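Local coordinates for protein cryptic loci regulator 2 (Schizosaccharomyces pombe 972h-, PDB 5IKJ) that promotes transcriptional silencing, acting upstream of histone deacetylases, and is required for proper nucleosome positioning at heterochromatic loci and for the silencing function of the SHREC repressor complex, at residues 189-194 and 363-368; 245-250 and 329-334; 311-316 and 385-390. All coordinates share one frame; numbering follows the deposited sequence.

Contact 2 is buried throughout and contact 1 mostly so, T367 being partly exposed; contact 3 is only partly buried. Contact 1 stands apart, on the other side of the chain's centre, its centre about 35 Å from those of the other two; it sets a tyrosine of the zinc-bearing helix against an irregular loop that a second protein chain also touches. Contacts 2 and 3 are neighbours, their centres about 6 Å apart, and share one seam between two β-sheets: E246 OE1 lies 2.8 Å from K388 N, a probable hydrogen bond. None of the three has a direct hydrogen bond across it; contact 1 buries a hydroxyl, contact 2 a thiol, and contact 3 packs an alanine methyl on a tryptophan CB.

Contact 1 (189-194 and 363-368); sequences HLYWLI and TVLPTF. With ZN (zinc ion), chain C.
Y191 drives its phenol end-on into the loop 363-368, where two methyl groups receive it. L365 CD2 lies 3.2 Å from Y191 OH, and T367 CG2 comes within 3.3 Å of the same oxygen, so the hydroxyl is lodged among carbon atoms. The two loop residues approach differently: the leucine side chain crosses the tyrosine at about a right angle, whereas T367 comes head-on from the opposite direction. The methyls stand oblique to the ring, and CD2 of L365 is 4.2 Å from Y191 CZ. With CG opposite the backbone nitrogen (chi1 177°), the tyrosine reaches out from its helix to the loop. T367 chi1, 53°, sets CG2 opposite the carbonyl carbon, and it is this branch, not OG1, that meets the phenol. The buried Y191 OH finds no hydrogen-bonding partner in the model, which makes this an essentially apolar contact despite its polar tip. The ring of H66 stacks on that of Y191. Putting an alanine in place of Y191 removes the whole phenol and would probably open a gap against the L365 and T367 methyls while depriving H66 of its stacking partner.

Two residues earlier on the same helix, H189 binds the zinc through ND1 at 2.1 Å, with C204, C206 and C209 completing the site. W192 CE3 lies over one face of that imidazole, and D21 takes a hydrogen bond from NE2; the metal sits 12.9 Å from Y191 OH. Around the contact, helix 50-67 also brings H66 against L365, helix 214-237 adds Q221 beside the tyrosine and E225 beside the leucine, and another protein chain hydrogen-bonds to T367 N and L365 O along the loop joining strands 353-355 and 377-384.

Contact 2 (245-250 and 329-334); sequences GEVVWI and SICQTW
V247 and C331 meet over one face of the W312 indole, while W249 stacks on the opposite face. C331 SG lies above the five-membered ring, 3.6 Å from W312 NE1. Farther along the same face, V247 CG1 sits 3.5 Å from W312 CE3. W249 in turn makes edge-to-face contacts with H315 and H324, and its NE1 donates to the carbonyl of H315.

Between the segments themselves, the thiol packs alongside both CB and CG1 of the valine, with C331 SG 3.5 Å from V247 CG1. The other valine branch, V247 CG2, reaches I330 CG2 at 3.9 Å while still grazing the sulfur, which CG1 and CB meet more closely. With CG1 anti to the backbone nitrogen (chi1 170°), that branch lies beside the sulfur.

V247 begins strand 247-252 of an antiparallel five-stranded sheet in which the fifth strand, 309-311, returns to pair beside the first, an order consistent with an SH3-like small barrel. The 329-334 segment runs from the end of helix 325-330 through a type I turn, I330 to T333, into strand 333-340, which belongs to a different sheet.

Two bonds from T333 grip the I330 carbonyl at that turn. T333 N donates at 3.1 Å to I330 O, and OG1 of T333 adds a 2.7 Å bond to the same oxygen, in the carbonyl plane on a lone pair, at a C=O···O angle of 143°. R518 of helix 518-522 packs against V247, I330 and T333 together.

Contact 3 (311-316 and 385-390); sequences PWSRHP and GAEKLW
A386 and E387 meet the loop 311-316 at the bend of a β-hairpin with a two-residue loop, G385-A386, joining strands 377-384 and 387-390. G385 opens the bend: its phi/psi of 56°/-111°, followed by the right-handed helical angles of A386, fits a type II′ turn, in which glycine commonly takes this first corner.

A386 makes the central touch. Its CB presses against W312 CB at 3.4 Å, a tight apolar fit, and stands oblique to the indole, 3.7 Å from W312 CG. Slightly farther off, at 3.9 Å from A386 CB, comes W312 CD1. The tryptophan has CG opposite its backbone nitrogen (chi1 -177°), which leaves CB and CG, rather than the far ring, against the methyl.

E387 sends its carboxylate alongside S313, but E387 OE2 stays 4.3 Å from S313 OG; that carboxylate oxygen instead hydrogen-bonds Y496 OH, while OE1 accepts from R494 N. Beyond it the strand draws away from the loop and ends at W390, which packs on helix 214-237, its NE1 hydrogen-bonded to D234 OD2.

Contact 1 (189-194 and 363-368)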
loop_
_atom_site.group_PDB
_atom_site.type_symbol
_atom_site.label_atom_id
_atom_site.label_comp_id
_atom_site.label_asym_id
_atom_site.label_seq_id
_atom_site.Cartn_x
_atom_site.Cartn_y
_atom_site.Cartn_z
ATOM N N HIS A 189 -10.654 14.810 12.380
ATOM C CA HIS A 189 -11.738 15.541 11.733
ATOM C C HIS A 189 -11.200 16.474 10.656
ATOM O O HIS A 189 -11.790 16.588 9.575
ATOM C CB HIS A 189 -12.537 16.327 12.770
ATOM C CG HIS A 189 -13.860 16.812 12.266
ATOM N ND1 HIS A 189 -14.946 15.979 12.112
ATOM C CD2 HIS A 189 -14.270 18.042 11.875
ATOM C CE1 HIS A 189 -15.971 16.674 11.651
ATOM N NE2 HIS A 189 -15.587 17.928 11.497
ATOM N N LEU A 190 -10.083 17.153 10.932
ATOM C CA LEU A 190 -9.456 17.987 9.913
ATOM C C LEU A 190 -9.143 17.177 8.663
ATOM O O LEU A 190 -9.394 17.628 7.539
ATOM C CB LEU A 190 -8.177 18.620 10.465
ATOM C CG LEU A 190 -7.385 19.487 9.481
ATOM C CD1 LEU A 190 -8.207 20.686 9.033
ATOM C CD2 LEU A 190 -6.065 19.938 10.088
ATOM N N TYR A 191 -8.586 15.978 8.841
ATOM C CA TYR A 191 -8.231 15.140 7.704
ATOM C C TYR A 191 -9.470 14.701 6.933
ATOM O O TYR A 191 -9.433 14.576 5.704
ATOM C CB TYR A 191 -7.435 13.933 8.194
ATOM C CG TYR A 191 -7.069 12.942 7.118
ATOM C CD1 TYR A 191 -5.996 13.174 6.267
ATOM C CD2 TYR A 191 -7.786 11.764 6.964
ATOM C CE1 TYR A 191 -5.655 12.264 5.287
ATOM C CE2 TYR A 191 -7.452 10.849 5.988
ATOM C CZ TYR A 191 -6.386 11.104 5.153
ATOM O OH TYR A 191 -6.052 10.193 4.177
ATOM N N TRP A 192 -10.579 14.465 7.637
ATOM C CA TRP A 192 -11.829 14.122 6.966
ATOM C C TRP A 192 -12.365 15.298 6.160
ATOM O O TRP A 192 -12.937 15.108 5.081
ATOM C CB TRP A 192 -12.860 13.665 7.997
ATOM C CG TRP A 192 -14.234 13.471 7.439
ATOM C CD1 TRP A 192 -14.697 12.383 6.760
ATOM C CD2 TRP A 192 -15.332 14.389 7.521
ATOM N NE1 TRP A 192 -16.012 12.567 6.409
ATOM C CE2 TRP A 192 -16.425 13.792 6.865
ATOM C CE3 TRP A 192 -15.494 15.660 8.082
ATOM C CZ2 TRP A 192 -17.664 14.419 6.754
ATOM C CZ3 TRP A 192 -16.725 16.282 7.971
ATOM C CH2 TRP A 192 -17.794 15.661 7.312
ATOM N N LEU A 193 -12.188 16.522 6.666
ATOM C CA LEU A 193 -12.712 17.694 5.973
ATOM C C LEU A 193 -12.053 17.879 4.613
ATOM O O LEU A 193 -12.707 18.295 3.651
ATOM C CB LEU A 193 -12.515 18.944 6.830
ATOM C CG LEU A 193 -13.526 19.176 7.954
ATOM C CD1 LEU A 193 -13.083 20.346 8.820
ATOM C CD2 LEU A 193 -14.920 19.426 7.392
ATOM N N ILE A 194 -10.759 17.574 4.508
ATOM C CA ILE A 194 -10.046 17.784 3.255
ATOM C C ILE A 194 -10.023 16.546 2.365
ATOM O O ILE A 194 -9.718 16.664 1.169
ATOM C CB ILE A 194 -8.601 18.248 3.511
ATOM C CG1 ILE A 194 -7.813 17.173 4.245
ATOM C CG2 ILE A 194 -8.582 19.550 4.299
ATOM C CD1 ILE A 194 -6.970 16.321 3.345
ATOM N N THR A 363 3.056 12.202 -3.894
ATOM C CA THR A 363 2.181 11.048 -3.735
ATOM C C THR A 363 0.978 11.460 -2.897
ATOM O O THR A 363 1.131 11.849 -1.734
ATOM C CB THR A 363 2.928 9.890 -3.075
ATOM O OG1 THR A 363 4.042 9.506 -3.892
ATOM C CG2 THR A 363 2.009 8.688 -2.881
ATOM N N VAL A 364 -0.214 11.380 -3.483
ATOM C CA VAL A 364 -1.445 11.779 -2.811
ATOM C C VAL A 364 -2.134 10.533 -2.277
ATOM O O VAL A 364 -2.395 9.583 -3.027
ATOM C CB VAL A 364 -2.370 12.566 -3.756
ATOM C CG1 VAL A 364 -3.601 13.055 -3.004
ATOM C CG2 VAL A 364 -1.619 13.741 -4.365
ATOM N N LEU A 365 -2.435 10.543 -0.988
ATOM C CA LEU A 365 -3.002 9.379 -0.324
ATOM C C LEU A 365 -4.478 9.247 -0.684
ATOM O O LEU A 365 -5.266 10.138 -0.343
ATOM C CB LEU A 365 -2.846 9.515 1.182
ATOM C CG LEU A 365 -3.276 8.349 2.067
ATOM C CD1 LEU A 365 -2.394 7.135 1.827
ATOM C CD2 LEU A 365 -3.217 8.794 3.520
ATOM N N PRO A 366 -4.893 8.176 -1.355
ATOM C CA PRO A 366 -6.315 8.018 -1.665
ATOM C C PRO A 366 -7.102 7.506 -0.470
ATOM O O PRO A 366 -6.606 6.732 0.352
ATOM C CB PRO A 366 -6.308 6.991 -2.802
ATOM C CG PRO A 366 -5.140 6.136 -2.493
ATOM C CD PRO A 366 -4.100 7.042 -1.865
ATOM N N THR A 367 -8.349 7.961 -0.378
ATOM C CA THR A 367 -9.296 7.487 0.632
ATOM C C THR A 367 -10.435 6.806 -0.118
ATOM O O THR A 367 -11.397 7.457 -0.535
ATOM C CB THR A 367 -9.798 8.635 1.518
ATOM O OG1 THR A 367 -10.305 9.698 0.700
ATOM C CG2 THR A 367 -8.667 9.160 2.398
ATOM N N PHE A 368 -10.321 5.485 -0.286
ATOM C CA PHE A 368 -11.293 4.753 -1.094
ATOM C C PHE A 368 -12.614 4.576 -0.358
ATOM O O PHE A 368 -13.684 4.615 -0.977
ATOM C CB PHE A 368 -10.727 3.390 -1.489
ATOM C CG PHE A 368 -9.678 3.453 -2.560
ATOM C CD1 PHE A 368 -9.925 4.116 -3.750
ATOM C CD2 PHE A 368 -8.454 2.827 -2.385
ATOM C CE1 PHE A 368 -8.963 4.166 -4.739
ATOM C CE2 PHE A 368 -7.489 2.874 -3.371
ATOM C CZ PHE A 368 -7.744 3.545 -4.549
HETATM ZN ZN ZN C . -15.008 13.934 12.599
#

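Contact 2 (245-250 and 329-334)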
loop_
_atom_site.group_PDB
_atom_site.type_symbol
_atom_site.label_atom_id
_atom_site.label_comp_id
_atom_site.label_asym_id
_atom_site.label_seq_id
_atom_site.Cartn_x
_atom_site.Cartn_y
_atom_site.Cartn_z
ATOM N N GLY A 245 4.481 -12.299 3.122
ATOM C CA GLY A 245 3.565 -13.417 3.127
ATOM C C GLY A 245 3.812 -14.456 2.057
ATOM O O GLY A 245 3.118 -15.481 2.043
ATOM N N GLU A 246 4.772 -14.236 1.163
ATOM C CA GLU A 246 5.039 -15.192 0.100
ATOM C C GLU A 246 5.832 -16.382 0.626
ATOM O O GLU A 246 6.632 -16.264 1.558
ATOM C CB GLU A 246 5.813 -14.536 -1.043
ATOM C CG GLU A 246 5.049 -13.457 -1.783
ATOM C CD GLU A 246 5.698 -13.094 -3.105
ATOM O OE1 GLU A 246 4.988 -13.077 -4.132
ATOM O OE2 GLU A 246 6.920 -12.833 -3.119
ATOM N N VAL A 247 5.598 -17.536 0.010
ATOM C CA VAL A 247 6.347 -18.755 0.288
ATOM C C VAL A 247 7.466 -18.863 -0.737
ATOM O O VAL A 247 7.214 -18.820 -1.948
ATOM C CB VAL A 247 5.427 -19.988 0.246
ATOM C CG1 VAL A 247 6.236 -21.278 0.297
ATOM C CG2 VAL A 247 4.433 -19.938 1.400
ATOM N N VAL A 248 8.702 -19.000 -0.259
ATOM C CA VAL A 248 9.886 -18.928 -1.098
ATOM C C VAL A 248 10.817 -20.084 -0.747
ATOM O O VAL A 248 10.566 -20.854 0.181
ATOM C CB VAL A 248 10.620 -17.578 -0.950
ATOM C CG1 VAL A 248 9.660 -16.416 -1.186
ATOM C CG2 VAL A 248 11.272 -17.461 0.427
ATOM N N TRP A 249 11.901 -20.196 -1.510
ATOM C CA TRP A 249 12.997 -21.106 -1.204
ATOM C C TRP A 249 14.166 -20.302 -0.656
ATOM O O TRP A 249 14.576 -19.304 -1.259
ATOM C CB TRP A 249 13.447 -21.883 -2.442
ATOM C CG TRP A 249 12.527 -22.987 -2.855
ATOM C CD1 TRP A 249 11.781 -23.048 -3.995
ATOM C CD2 TRP A 249 12.259 -24.199 -2.135
ATOM N NE1 TRP A 249 11.065 -24.220 -4.031
ATOM C CE2 TRP A 249 11.340 -24.943 -2.900
ATOM C CE3 TRP A 249 12.706 -24.723 -0.919
ATOM C CZ2 TRP A 249 10.858 -26.184 -2.489
ATOM C CZ3 TRP A 249 12.226 -25.957 -0.511
ATOM C CH2 TRP A 249 11.312 -26.672 -1.295
ATOM N N ILE A 250 14.694 -20.734 0.484
ATOM C CA ILE A 250 15.884 -20.137 1.077
ATOM C C ILE A 250 17.078 -21.027 0.772
ATOM O O ILE A 250 16.979 -22.259 0.811
ATOM C CB ILE A 250 15.707 -19.940 2.596
ATOM C CG1 ILE A 250 14.716 -18.810 2.884
ATOM C CG2 ILE A 250 17.043 -19.674 3.273
ATOM C CD1 ILE A 250 15.080 -17.485 2.250
ATOM N N SER A 329 0.871 -27.168 1.677
ATOM C CA SER A 329 -0.509 -26.838 2.014
ATOM C C SER A 329 -0.809 -25.366 1.755
ATOM O O SER A 329 -1.891 -25.024 1.268
ATOM C CB SER A 329 -0.785 -27.191 3.475
ATOM O OG SER A 329 -2.156 -27.032 3.791
ATOM N N ILE A 330 0.139 -24.481 2.072
ATOM C CA ILE A 330 -0.087 -23.051 1.895
ATOM C C ILE A 330 -0.139 -22.700 0.413
ATOM O O ILE A 330 -0.957 -21.878 -0.015
ATOM C CB ILE A 330 1.002 -22.246 2.626
ATOM C CG1 ILE A 330 0.990 -22.569 4.122
ATOM C CG2 ILE A 330 0.795 -20.750 2.413
ATOM C CD1 ILE A 330 2.214 -22.076 4.865
ATOM N N CYS A 331 0.728 -23.312 -0.390
ATOM C CA CYS A 331 0.841 -22.979 -1.803
ATOM C C CYS A 331 -0.268 -23.590 -2.650
ATOM O O CYS A 331 -0.187 -23.538 -3.882
ATOM C CB CYS A 331 2.209 -23.417 -2.328
ATOM S SG CYS A 331 3.574 -22.524 -1.549
ATOM N N GLN A 332 -1.292 -24.166 -2.021
ATOM C CA GLN A 332 -2.508 -24.567 -2.708
ATOM C C GLN A 332 -3.666 -23.624 -2.427
ATOM O O GLN A 332 -4.754 -23.818 -2.980
ATOM C CB GLN A 332 -2.905 -25.993 -2.307
ATOM C CG GLN A 332 -1.974 -27.067 -2.834
ATOM C CD GLN A 332 -2.633 -28.431 -2.879
ATOM O OE1 GLN A 332 -3.464 -28.759 -2.034
ATOM N NE2 GLN A 332 -2.274 -29.227 -3.879
ATOM N N THR A 333 -3.465 -22.612 -1.591
ATOM C CA THR A 333 -4.536 -21.717 -1.186
ATOM C C THR A 333 -4.497 -20.422 -1.989
ATOM O O THR A 333 -3.570 -20.154 -2.757
ATOM C CB THR A 333 -4.447 -21.398 0.310
ATOM O OG1 THR A 333 -3.245 -20.664 0.573
ATOM C CG2 THR A 333 -4.461 -22.669 1.140
ATOM N N TRP A 334 -5.539 -19.613 -1.800
ATOM C CA TRP A 334 -5.580 -18.255 -2.323
ATOM C C TRP A 334 -6.597 -17.469 -1.514
ATOM O O TRP A 334 -7.568 -18.033 -1.002
ATOM C CB TRP A 334 -5.935 -18.221 -3.816
ATOM C CG TRP A 334 -7.287 -18.790 -4.144
ATOM C CD1 TRP A 334 -7.582 -20.095 -4.417
ATOM C CD2 TRP A 334 -8.522 -18.069 -4.245
ATOM N NE1 TRP A 334 -8.925 -20.231 -4.679
ATOM C CE2 TRP A 334 -9.523 -19.003 -4.580
ATOM C CE3 TRP A 334 -8.877 -16.727 -4.084
ATOM C CZ2 TRP A 334 -10.857 -18.636 -4.756
ATOM C CZ3 TRP A 334 -10.203 -16.366 -4.259
ATOM C CH2 TRP A 334 -11.175 -17.317 -4.591
#

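Contact 3 (311-316 and 385-390)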
loop_
_atom_site.group_PDB
_atom_site.type_symbol
_atom_site.label_atom_id
_atom_site.label_comp_id
_atom_site.label_asym_id
_atom_site.label_seq_id
_atom_site.Cartn_x
_atom_site.Cartn_y
_atom_site.Cartn_z
ATOM N N PRO A 311 12.035 -17.972 -6.121
ATOM C CA PRO A 311 10.580 -18.148 -6.077
ATOM C C PRO A 311 10.207 -19.612 -5.904
ATOM O O PRO A 311 10.920 -20.516 -6.341
ATOM C CB PRO A 311 10.111 -17.603 -7.432
ATOM C CG PRO A 311 11.219 -16.727 -7.902
ATOM C CD PRO A 311 12.470 -17.361 -7.389
ATOM N N TRP A 312 9.061 -19.835 -5.255
ATOM C CA TRP A 312 8.622 -21.194 -4.956
ATOM C C TRP A 312 8.576 -22.068 -6.199
ATOM O O TRP A 312 8.840 -23.274 -6.121
ATOM C CB TRP A 312 7.244 -21.165 -4.293
ATOM C CG TRP A 312 6.760 -22.522 -3.906
ATOM C CD1 TRP A 312 5.760 -23.239 -4.497
ATOM C CD2 TRP A 312 7.267 -23.338 -2.845
ATOM N NE1 TRP A 312 5.607 -24.449 -3.862
ATOM C CE2 TRP A 312 6.523 -24.535 -2.846
ATOM C CE3 TRP A 312 8.277 -23.173 -1.893
ATOM C CZ2 TRP A 312 6.755 -25.557 -1.929
ATOM C CZ3 TRP A 312 8.506 -24.189 -0.985
ATOM C CH2 TRP A 312 7.749 -25.366 -1.011
ATOM N N SER A 313 8.243 -21.490 -7.352
ATOM C CA SER A 313 8.092 -22.261 -8.579
ATOM C C SER A 313 9.421 -22.644 -9.217
ATOM O O SER A 313 9.417 -23.267 -10.284
ATOM C CB SER A 313 7.249 -21.477 -9.589
ATOM O OG SER A 313 7.754 -20.166 -9.766
ATOM N N ARG A 314 10.552 -22.299 -8.597
ATOM C CA ARG A 314 11.844 -22.623 -9.192
ATOM C C ARG A 314 12.243 -24.070 -8.922
ATOM O O ARG A 314 12.778 -24.741 -9.811
ATOM C CB ARG A 314 12.918 -21.667 -8.668
ATOM C CG ARG A 314 14.312 -21.901 -9.245
ATOM C CD ARG A 314 14.291 -21.973 -10.767
ATOM N NE ARG A 314 15.630 -22.060 -11.341
ATOM C CZ ARG A 314 16.392 -23.149 -11.306
ATOM N NH1 ARG A 314 15.961 -24.251 -10.707
ATOM N NH2 ARG A 314 17.596 -23.133 -11.861
ATOM N N HIS A 315 11.993 -24.568 -7.711
ATOM C CA HIS A 315 12.368 -25.926 -7.349
ATOM C C HIS A 315 11.142 -26.716 -6.904
ATOM O O HIS A 315 10.160 -26.132 -6.433
ATOM C CB HIS A 315 13.409 -25.934 -6.222
ATOM C CG HIS A 315 14.623 -25.106 -6.513
ATOM N ND1 HIS A 315 15.479 -25.382 -7.557
ATOM C CD2 HIS A 315 15.128 -24.016 -5.889
ATOM C CE1 HIS A 315 16.457 -24.493 -7.568
ATOM N NE2 HIS A 315 16.268 -23.654 -6.566
ATOM N N PRO A 316 11.168 -28.040 -7.032
ATOM C CA PRO A 316 10.030 -28.847 -6.587
ATOM C C PRO A 316 10.070 -29.114 -5.093
ATOM O O PRO A 316 11.132 -29.136 -4.466
ATOM C CB PRO A 316 10.200 -30.151 -7.373
ATOM C CG PRO A 316 11.680 -30.276 -7.547
ATOM C CD PRO A 316 12.239 -28.871 -7.612
ATOM N N GLY A 385 -1.438 -18.966 -4.291
ATOM C CA GLY A 385 -0.520 -19.962 -3.783
ATOM C C GLY A 385 0.666 -19.343 -3.072
ATOM O O GLY A 385 0.515 -18.745 -2.002
ATOM N N ALA A 386 1.851 -19.467 -3.669
ATOM C CA ALA A 386 3.076 -18.982 -3.046
ATOM C C ALA A 386 3.288 -17.486 -3.225
ATOM O O ALA A 386 4.051 -16.889 -2.456
ATOM C CB ALA A 386 4.284 -19.723 -3.620
ATOM N N GLU A 387 2.636 -16.866 -4.205
ATOM C CA GLU A 387 2.960 -15.512 -4.624
ATOM C C GLU A 387 1.847 -14.535 -4.261
ATOM O O GLU A 387 0.679 -14.910 -4.127
ATOM C CB GLU A 387 3.216 -15.466 -6.131
ATOM C CG GLU A 387 4.434 -16.268 -6.558
ATOM C CD GLU A 387 4.506 -16.487 -8.055
ATOM O OE1 GLU A 387 3.438 -16.570 -8.698
ATOM O OE2 GLU A 387 5.631 -16.578 -8.591
ATOM N N LYS A 388 2.236 -13.273 -4.101
ATOM C CA LYS A 388 1.315 -12.175 -3.851
ATOM C C LYS A 388 1.133 -11.374 -5.133
ATOM O O LYS A 388 2.105 -11.100 -5.844
ATOM C CB LYS A 388 1.853 -11.270 -2.742
ATOM C CG LYS A 388 0.798 -10.556 -1.913
ATOM C CD LYS A 388 1.450 -9.782 -0.774
ATOM C CE LYS A 388 0.424 -9.200 0.185
ATOM N NZ LYS A 388 1.058 -8.761 1.458
ATOM N N LEU A 389 -0.111 -10.999 -5.426
ATOM C CA LEU A 389 -0.426 -10.251 -6.634
ATOM C C LEU A 389 -1.228 -9.009 -6.283
ATOM O O LEU A 389 -2.021 -9.005 -5.338
ATOM C CB LEU A 389 -1.201 -11.105 -7.643
ATOM C CG LEU A 389 -0.357 -12.107 -8.432
ATOM C CD1 LEU A 389 -1.251 -13.077 -9.184
ATOM C CD2 LEU A 389 0.578 -11.387 -9.398
ATOM N N TRP A 390 -1.012 -7.954 -7.063
ATOM C CA TRP A 390 -1.597 -6.651 -6.795
ATOM C C TRP A 390 -2.216 -6.065 -8.056
ATOM O O TRP A 390 -1.957 -6.512 -9.178
ATOM C CB TRP A 390 -0.552 -5.650 -6.287
ATOM C CG TRP A 390 0.100 -5.961 -4.964
ATOM C CD1 TRP A 390 1.269 -6.648 -4.764
ATOM C CD2 TRP A 390 -0.352 -5.558 -3.663
ATOM N NE1 TRP A 390 1.560 -6.705 -3.423
ATOM C CE2 TRP A 390 0.582 -6.046 -2.726
ATOM C CE3 TRP A 390 -1.457 -4.838 -3.200
ATOM C CZ2 TRP A 390 0.441 -5.839 -1.353
ATOM C CZ3 TRP A 390 -1.596 -4.636 -1.836
ATOM C CH2 TRP A 390 -0.652 -5.133 -0.930
#